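Local coordinates for Bm4233, isoform b (Brugia malayi, PDB 6ANY), which probably binds sterols or related lipids, as a secreted venom allergen-like protein of the CAP family from a filarial parasite, at residues 93-107 with 150-164. Numbering follows the deposited sequence.
Sequences EKLRNTAGTEAGKSW and IATNCDGGRTLIAIC
Arg96 crosses Thr152 at about a right angle, a meeting that illustrates how one hydroxyl can link two charged side chains. Arg96 swings its CG away from the backbone N (chi1 -162°) and stays extended as far as NE, which brings CG against the methyl of Thr152, 3.8 Å from CG2. NH1 then donates to Thr152 OG1 at 2.9 Å, nearly in the guanidinium plane, while Ile150 CG2 lies over one face, toward its rim. Thr152 OG1 donates in turn to Glu93 OE2 at 2.7 Å, on the syn side and tilted 18° out of the carboxylate plane. The hydroxyl is thus fixed in rotation as acceptor and donor at once. NH2 is also held by the carbonyl of Arg7, and a water joins it to Ile150 O.

Farther along, contact becomes apolar. Ala99 CB packs 3.6 Å from Leu160 CD1 and 3.9 Å from Ile150 CD1; Ala103 CB faces Ala162 CB. At the far end Cys164 SG, disulfide-bonded to Cys148, meets the edge of Trp107 at CZ3, 3.7 Å away. Helix 99-107 crosses strand 159-164 at 71°, axes 8.6 Å apart, consistent with small Ala99 and Ala103 facing it: a helix laid on the central sheet, as in the alpha-beta-alpha sandwich of CAP proteins.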
ATOM      1  N   GLU A  93      -4.481 -22.211  -4.605  1.00 23.65           N
ATOM      2  CA  GLU A  93      -4.901 -21.667  -5.929  1.00 25.16           C
ATOM      3  C   GLU A  93      -6.176 -20.886  -5.804  1.00 22.98           C
ATOM      4  O   GLU A  93      -6.369 -19.873  -6.526  1.00 24.50           O
ATOM      5  CB  GLU A  93      -5.053 -22.743  -7.035  1.00 30.70           C
ATOM      6  CG  GLU A  93      -3.846 -23.015  -7.953  1.00 35.73           C
ATOM      7  CD  GLU A  93      -3.157 -21.748  -8.522  1.00 41.74           C
ATOM      8  OE1 GLU A  93      -3.759 -21.138  -9.451  1.00 34.19           O
ATOM      9  OE2 GLU A  93      -2.005 -21.410  -8.047  1.00 34.80           O
ATOM     10  N   LYS A  94      -7.051 -21.356  -4.923  1.00 20.69           N
ATOM     11  CA  LYS A  94      -8.266 -20.647  -4.604  1.00 23.44           C
ATOM     12  C   LYS A  94      -8.051 -19.251  -3.961  1.00 22.17           C
ATOM     13  O   LYS A  94      -9.013 -18.459  -3.900  1.00 23.19           O
ATOM     14  CB  LYS A  94      -9.090 -21.491  -3.647  1.00 30.70           C
ATOM     15  CG  LYS A  94      -9.507 -22.866  -4.170  1.00 38.22           C
ATOM     16  CD  LYS A  94     -11.025 -23.062  -4.290  1.00 42.70           C
ATOM     17  CE  LYS A  94     -11.378 -24.289  -5.164  1.00 44.16           C
ATOM     18  NZ  LYS A  94     -11.463 -25.619  -4.454  1.00 40.70           N
ATOM     19  N   LEU A  95      -6.852 -18.985  -3.406  1.00 17.81           N
ATOM     20  CA  LEU A  95      -6.562 -17.739  -2.748  1.00 16.69           C
ATOM     21  C   LEU A  95      -5.894 -16.770  -3.662  1.00 16.44           C
ATOM     22  O   LEU A  95      -5.730 -15.610  -3.268  1.00 16.10           O
ATOM     23  CB  LEU A  95      -5.696 -17.933  -1.476  1.00 17.66           C
ATOM     24  CG  LEU A  95      -6.160 -18.985  -0.460  1.00 17.58           C
ATOM     25  CD1 LEU A  95      -5.108 -19.155   0.596  1.00 17.35           C
ATOM     26  CD2 LEU A  95      -7.517 -18.593   0.125  1.00 16.81           C
ATOM     27  N   ARG A  96      -5.557 -17.176  -4.895  1.00 15.92           N
ATOM     28  CA  ARG A  96      -4.814 -16.278  -5.757  1.00 16.37           C
ATOM     29  C   ARG A  96      -5.553 -15.025  -6.139  1.00 16.43           C
ATOM     30  O   ARG A  96      -4.932 -13.963  -6.221  1.00 15.67           O
ATOM     31  CB  ARG A  96      -4.378 -16.982  -7.027  1.00 17.40           C
ATOM     32  CG  ARG A  96      -3.268 -16.285  -7.751  1.00 17.99           C
ATOM     33  CD  ARG A  96      -2.900 -17.013  -9.050  1.00 19.47           C
ATOM     34  NE  ARG A  96      -1.997 -16.149  -9.805  1.00 19.08           N
ATOM     35  CZ  ARG A  96      -0.671 -16.107  -9.744  1.00 17.25           C
ATOM     36  NH1 ARG A  96       0.017 -16.932  -8.996  1.00 17.06           N
ATOM     37  NH2 ARG A  96      -0.036 -15.192 -10.462  1.00 17.96           N
ATOM     38  N   ASN A  97      -6.851 -15.165  -6.430  1.00 16.78           N
ATOM     39  CA  ASN A  97      -7.663 -14.086  -6.926  1.00 18.22           C
ATOM     40  C   ASN A  97      -7.929 -12.959  -5.866  1.00 17.91           C
ATOM     41  O   ASN A  97      -8.218 -11.851  -6.236  1.00 22.78           O
ATOM     42  CB  ASN A  97      -8.952 -14.606  -7.661  1.00 17.62           C
ATOM     43  CG  ASN A  97      -9.981 -15.275  -6.750  1.00 17.83           C
ATOM     44  OD1 ASN A  97     -10.075 -15.017  -5.538  1.00 18.10           O
ATOM     45  ND2 ASN A  97     -10.799 -16.178  -7.362  1.00 19.28           N
ATOM     46  N   THR A  98      -7.825 -13.260  -4.577  1.00 15.71           N
ATOM     47  CA  THR A  98      -7.857 -12.268  -3.527  1.00 14.84           C
ATOM     48  C   THR A  98      -6.496 -12.081  -2.856  1.00 13.77           C
ATOM     49  O   THR A  98      -6.402 -11.562  -1.729  1.00 15.07           O
ATOM     50  CB  THR A  98      -8.852 -12.698  -2.441  1.00 16.61           C
ATOM     51  OG1 THR A  98      -8.500 -14.010  -1.987  1.00 17.42           O
ATOM     52  CG2 THR A  98     -10.309 -12.712  -2.999  1.00 17.70           C
ATOM     53  N   ALA A  99      -5.403 -12.511  -3.478  1.00 12.50           N
ATOM     54  CA  ALA A  99      -4.103 -12.394  -2.751  1.00 11.65           C
ATOM     55  C   ALA A  99      -3.759 -10.949  -2.400  1.00 11.78           C
ATOM     56  O   ALA A  99      -3.378 -10.666  -1.248  1.00 10.80           O
ATOM     57  CB  ALA A  99      -2.997 -12.993  -3.536  1.00 10.98           C
ATOM     58  N   GLY A 100      -3.907 -10.035  -3.377  1.00 12.75           N
ATOM     59  CA  GLY A 100      -3.538  -8.631  -3.185  1.00 13.79           C
ATOM     60  C   GLY A 100      -4.337  -7.924  -2.138  1.00 13.39           C
ATOM     61  O   GLY A 100      -3.784  -7.210  -1.314  1.00 13.74           O
ATOM     62  N   THR A 101      -5.628  -8.224  -2.074  1.00 15.57           N
ATOM     63  CA  THR A 101      -6.532  -7.558  -1.151  1.00 15.53           C
ATOM     64  C   THR A 101      -6.428  -8.172   0.250  1.00 16.76           C
ATOM     65  O   THR A 101      -6.654  -7.494   1.283  1.00 17.89           O
ATOM     66  CB  THR A 101      -8.009  -7.588  -1.651  1.00 16.98           C
ATOM     67  OG1 THR A 101      -8.399  -8.924  -2.040  1.00 17.23           O
ATOM     68  CG2 THR A 101      -8.206  -6.597  -2.770  1.00 15.71           C
ATOM     69  N   GLU A 102      -6.125  -9.456   0.312  1.00 15.02           N
ATOM     70  CA  GLU A 102      -5.858 -10.043   1.591  1.00 14.40           C
ATOM     71  C   GLU A 102      -4.567  -9.475   2.163  1.00 14.57           C
ATOM     72  O   GLU A 102      -4.469  -9.207   3.390  1.00 13.62           O
ATOM     73  CB  GLU A 102      -5.757 -11.579   1.479  1.00 16.14           C
ATOM     74  CG  GLU A 102      -7.106 -12.326   1.425  1.00 18.72           C
ATOM     75  CD  GLU A 102      -7.972 -11.968   2.647  1.00 21.06           C
ATOM     76  OE1 GLU A 102      -7.639 -12.346   3.790  1.00 21.49           O
ATOM     77  OE2 GLU A 102      -8.914 -11.170   2.476  1.00 21.65           O
ATOM     78  N   ALA A 103      -3.557  -9.328   1.308  1.00 13.30           N
ATOM     79  CA  ALA A 103      -2.334  -8.717   1.755  1.00 14.12           C
ATOM     80  C   ALA A 103      -2.501  -7.266   2.220  1.00 13.66           C
ATOM     81  O   ALA A 103      -1.842  -6.846   3.148  1.00 13.46           O
ATOM     82  CB  ALA A 103      -1.289  -8.764   0.661  1.00 14.40           C
ATOM     83  N   GLY A 104      -3.382  -6.523   1.589  1.00 13.59           N
ATOM     84  CA  GLY A 104      -3.565  -5.091   1.891  1.00 14.22           C
ATOM     85  C   GLY A 104      -4.254  -5.017   3.208  1.00 14.37           C
ATOM     86  O   GLY A 104      -3.919  -4.201   4.045  1.00 16.47           O
ATOM     87  N   LYS A 105      -5.182  -5.914   3.447  1.00 15.53           N
ATOM     88  CA  LYS A 105      -5.907  -5.948   4.754  1.00 15.82           C
ATOM     89  C   LYS A 105      -4.932  -6.282   5.893  1.00 15.73           C
ATOM     90  O   LYS A 105      -4.974  -5.692   6.975  1.00 16.81           O
ATOM     91  CB  LYS A 105      -7.006  -6.995   4.730  1.00 16.68           C
ATOM     92  CG  LYS A 105      -8.325  -6.484   4.222  1.00 19.22           C
ATOM     93  CD  LYS A 105      -9.233  -7.597   3.729  1.00 20.34           C
ATOM     94  CE  LYS A 105      -9.664  -8.457   4.884  1.00 21.83           C
ATOM     95  NZ  LYS A 105     -10.277  -9.695   4.313  1.00 21.72           N
ATOM     96  N   SER A 106      -4.026  -7.176   5.629  1.00 13.91           N
ATOM     97  CA  SER A 106      -3.047  -7.577   6.614  1.00 15.22           C
ATOM     98  C   SER A 106      -2.081  -6.449   6.953  1.00 15.07           C
ATOM     99  O   SER A 106      -1.947  -6.063   8.073  1.00 14.33           O
ATOM    100  CB  SER A 106      -2.272  -8.781   6.139  1.00 15.20           C
ATOM    101  OG  SER A 106      -1.261  -9.046   7.051  1.00 15.36           O
ATOM    102  N   TRP A 107      -1.491  -5.866   5.955  1.00 16.07           N
ATOM    103  CA  TRP A 107      -0.603  -4.673   6.154  1.00 15.60           C
ATOM    104  C   TRP A 107      -1.324  -3.512   6.825  1.00 14.70           C
ATOM    105  O   TRP A 107      -0.817  -2.878   7.788  1.00 12.42           O
ATOM    106  CB  TRP A 107      -0.010  -4.220   4.814  1.00 14.82           C
ATOM    107  CG  TRP A 107       0.796  -5.311   4.132  1.00 14.67           C
ATOM    108  CD1 TRP A 107       1.456  -6.307   4.737  1.00 15.60           C
ATOM    109  CD2 TRP A 107       0.964  -5.519   2.713  1.00 14.50           C
ATOM    110  NE1 TRP A 107       2.108  -7.121   3.800  1.00 16.09           N
ATOM    111  CE2 TRP A 107       1.802  -6.656   2.546  1.00 15.36           C
ATOM    112  CE3 TRP A 107       0.496  -4.870   1.581  1.00 14.83           C
ATOM    113  CZ2 TRP A 107       2.163  -7.142   1.292  1.00 13.84           C
ATOM    114  CZ3 TRP A 107       0.853  -5.349   0.345  1.00 14.67           C
ATOM    115  CH2 TRP A 107       1.660  -6.506   0.221  1.00 14.36           C
ATOM    116  N   ILE A 150       2.639 -11.801  -7.524  1.00 13.59           N
ATOM    117  CA  ILE A 150       2.075 -12.893  -6.755  1.00 14.81           C
ATOM    118  C   ILE A 150       2.621 -14.240  -7.194  1.00 14.02           C
ATOM    119  O   ILE A 150       2.748 -14.549  -8.420  1.00 13.99           O
ATOM    120  CB  ILE A 150       0.548 -12.872  -6.928  1.00 16.32           C
ATOM    121  CG1 ILE A 150      -0.030 -11.630  -6.242  1.00 17.92           C
ATOM    122  CG2 ILE A 150      -0.077 -14.113  -6.305  1.00 16.03           C
ATOM    123  CD1 ILE A 150      -1.479 -11.316  -6.668  1.00 18.43           C
ATOM    124  N   ALA A 151       2.864 -15.085  -6.214  1.00 14.50           N
ATOM    125  CA  ALA A 151       3.348 -16.461  -6.461  1.00 14.82           C
ATOM    126  C   ALA A 151       2.504 -17.411  -5.670  1.00 15.96           C
ATOM    127  O   ALA A 151       2.396 -17.250  -4.488  1.00 18.52           O
ATOM    128  CB  ALA A 151       4.802 -16.604  -6.054  1.00 13.97           C
ATOM    129  N   THR A 152       1.939 -18.420  -6.311  1.00 16.75           N
ATOM    130  CA  THR A 152       1.197 -19.471  -5.625  1.00 17.60           C
ATOM    131  C   THR A 152       1.708 -20.866  -5.845  1.00 16.06           C
ATOM    132  O   THR A 152       1.033 -21.841  -5.489  1.00 16.48           O
ATOM    133  CB  THR A 152      -0.283 -19.434  -6.064  1.00 17.71           C
ATOM    134  OG1 THR A 152      -0.381 -19.364  -7.501  1.00 18.56           O
ATOM    135  CG2 THR A 152      -0.948 -18.249  -5.453  1.00 17.81           C
ATOM    136  N   ASN A 153       2.885 -20.967  -6.423  1.00 16.52           N
ATOM    137  CA  ASN A 153       3.555 -22.261  -6.638  1.00 16.67           C
ATOM    138  C   ASN A 153       4.501 -22.621  -5.524  1.00 16.23           C
ATOM    139  O   ASN A 153       4.994 -23.751  -5.493  1.00 16.33           O
ATOM    140  CB  ASN A 153       4.370 -22.289  -7.922  1.00 17.10           C
ATOM    141  CG  ASN A 153       5.431 -21.245  -7.907  1.00 16.30           C
ATOM    142  OD1 ASN A 153       5.092 -20.071  -7.916  1.00 16.33           O
ATOM    143  ND2 ASN A 153       6.691 -21.637  -7.883  1.00 15.91           N
ATOM    144  N   CYS A 154       4.722 -21.687  -4.592  1.00 16.66           N
ATOM    145  CA  CYS A 154       5.657 -21.860  -3.470  1.00 16.32           C
ATOM    146  C   CYS A 154       5.270 -23.070  -2.622  1.00 17.51           C
ATOM    147  O   CYS A 154       4.067 -23.363  -2.458  1.00 15.37           O
ATOM    148  CB  CYS A 154       5.647 -20.597  -2.663  1.00 16.98           C
ATOM    149  SG  CYS A 154       5.929 -19.059  -3.660  1.00 18.65           S
ATOM    150  N   ASP A 155       6.277 -23.809  -2.144  1.00 20.39           N
ATOM    151  CA  ASP A 155       6.060 -25.012  -1.323  1.00 20.51           C
ATOM    152  C   ASP A 155       5.074 -25.999  -1.889  1.00 20.07           C
ATOM    153  O   ASP A 155       4.040 -26.309  -1.278  1.00 20.41           O
ATOM    154  CB  ASP A 155       5.561 -24.583   0.078  1.00 22.18           C
ATOM    155  CG  ASP A 155       6.624 -23.850   0.852  1.00 23.85           C
ATOM    156  OD1 ASP A 155       7.784 -24.183   0.651  1.00 26.29           O
ATOM    157  OD2 ASP A 155       6.328 -22.910   1.616  1.00 31.67           O
ATOM    158  N   GLY A 156       5.340 -26.436  -3.085  1.00 18.54           N
ATOM    159  CA  GLY A 156       4.445 -27.328  -3.766  1.00 17.36           C
ATOM    160  C   GLY A 156       3.036 -26.825  -4.007  1.00 18.74           C
ATOM    161  O   GLY A 156       2.100 -27.642  -3.973  1.00 19.17           O
ATOM    162  N   GLY A 157       2.867 -25.501  -4.212  1.00 17.45           N
ATOM    163  CA  GLY A 157       1.542 -24.890  -4.315  1.00 16.95           C
ATOM    164  C   GLY A 157       0.798 -24.645  -3.011  1.00 16.76           C
ATOM    165  O   GLY A 157      -0.413 -24.416  -3.021  1.00 17.57           O
ATOM    166  N   ARG A 158       1.495 -24.686  -1.880  1.00 16.71           N
ATOM    167  CA  ARG A 158       0.829 -24.623  -0.578  1.00 17.74           C
ATOM    168  C   ARG A 158       1.099 -23.324   0.154  1.00 16.59           C
ATOM    169  O   ARG A 158       0.567 -23.112   1.251  1.00 15.51           O
ATOM    170  CB  ARG A 158       1.215 -25.823   0.293  1.00 21.25           C
ATOM    171  CG  ARG A 158       0.544 -27.099  -0.149  1.00 25.03           C
ATOM    172  CD  ARG A 158       1.213 -28.298   0.499  1.00 32.24           C
ATOM    173  NE  ARG A 158       0.388 -29.521   0.370  1.00 36.71           N
ATOM    174  CZ  ARG A 158       0.521 -30.480  -0.563  1.00 42.33           C
ATOM    175  NH1 ARG A 158       1.438 -30.438  -1.547  1.00 41.43           N
ATOM    176  NH2 ARG A 158      -0.287 -31.531  -0.502  1.00 47.58           N
ATOM    177  N   THR A 159       1.899 -22.474  -0.457  1.00 15.47           N
ATOM    178  CA  THR A 159       2.236 -21.190   0.070  1.00 17.74           C
ATOM    179  C   THR A 159       2.014 -20.078  -0.957  1.00 16.01           C
ATOM    180  O   THR A 159       2.400 -20.184  -2.109  1.00 14.45           O
ATOM    181  CB  THR A 159       3.691 -21.212   0.598  1.00 20.58           C
ATOM    182  OG1 THR A 159       3.710 -22.062   1.749  1.00 22.49           O
ATOM    183  CG2 THR A 159       4.176 -19.831   1.008  1.00 20.90           C
ATOM    184  N   LEU A 160       1.352 -19.023  -0.507  1.00 16.10           N
ATOM    185  CA  LEU A 160       1.069 -17.876  -1.316  1.00 15.83           C
ATOM    186  C   LEU A 160       1.926 -16.767  -0.848  1.00 15.04           C
ATOM    187  O   LEU A 160       1.985 -16.528   0.352  1.00 12.46           O
ATOM    188  CB  LEU A 160      -0.374 -17.478  -1.204  1.00 18.32           C
ATOM    189  CG  LEU A 160      -0.822 -16.018  -1.303  1.00 21.41           C
ATOM    190  CD1 LEU A 160      -0.564 -15.480  -2.706  1.00 24.56           C
ATOM    191  CD2 LEU A 160      -2.325 -15.939  -1.042  1.00 23.97           C
ATOM    192  N   ILE A 161       2.555 -16.066  -1.808  1.00 13.67           N
ATOM    193  CA  ILE A 161       3.368 -14.888  -1.502  1.00 14.24           C
ATOM    194  C   ILE A 161       2.878 -13.719  -2.327  1.00 13.38           C
ATOM    195  O   ILE A 161       2.783 -13.810  -3.531  1.00 13.99           O
ATOM    196  CB  ILE A 161       4.891 -15.138  -1.841  1.00 14.71           C
ATOM    197  CG1 ILE A 161       5.502 -16.303  -1.033  1.00 14.57           C
ATOM    198  CG2 ILE A 161       5.734 -13.873  -1.724  1.00 14.19           C
ATOM    199  CD1 ILE A 161       6.241 -15.920   0.207  1.00 15.09           C
ATOM    200  N   ALA A 162       2.679 -12.585  -1.700  1.00 12.76           N
ATOM    201  CA  ALA A 162       2.340 -11.394  -2.437  1.00 12.89           C
ATOM    202  C   ALA A 162       3.359 -10.282  -2.123  1.00 13.28           C
ATOM    203  O   ALA A 162       3.650 -10.018  -0.978  1.00 13.91           O
ATOM    204  CB  ALA A 162       0.948 -10.954  -2.086  1.00 13.25           C
ATOM    205  N   ILE A 163       3.867  -9.636  -3.151  1.00 12.69           N
ATOM    206  CA  ILE A 163       4.851  -8.572  -3.007  1.00 13.13           C
ATOM    207  C   ILE A 163       4.316  -7.305  -3.693  1.00 12.33           C
ATOM    208  O   ILE A 163       3.901  -7.332  -4.820  1.00 13.07           O
ATOM    209  CB  ILE A 163       6.204  -8.938  -3.670  1.00 12.15           C
ATOM    210  CG1 ILE A 163       6.695 -10.349  -3.241  1.00 12.13           C
ATOM    211  CG2 ILE A 163       7.217  -7.845  -3.412  1.00 12.77           C
ATOM    212  CD1 ILE A 163       7.055 -10.529  -1.817  1.00 12.32           C
ATOM    213  N   CYS A 164       4.318  -6.200  -2.977  1.00 12.97           N
ATOM    214  CA  CYS A 164       3.906  -4.919  -3.549  1.00 13.47           C
ATOM    215  C   CYS A 164       5.063  -3.954  -3.433  1.00 13.45           C
ATOM    216  O   CYS A 164       5.706  -3.875  -2.362  1.00 13.47           O
ATOM    217  CB  CYS A 164       2.636  -4.392  -2.899  1.00 14.02           C
ATOM    218  SG  CYS A 164       1.088  -5.168  -3.366  1.00 16.24           S
TER
HETATM  219  O   HOH W   1      -1.330 -23.139  -6.146  1.00 25.64           O
HETATM  220  O   HOH W   2       2.768 -18.926  -8.937  1.00 19.51           O
HETATM  221  O   HOH W   3       2.708 -16.304 -10.570  1.00 26.02           O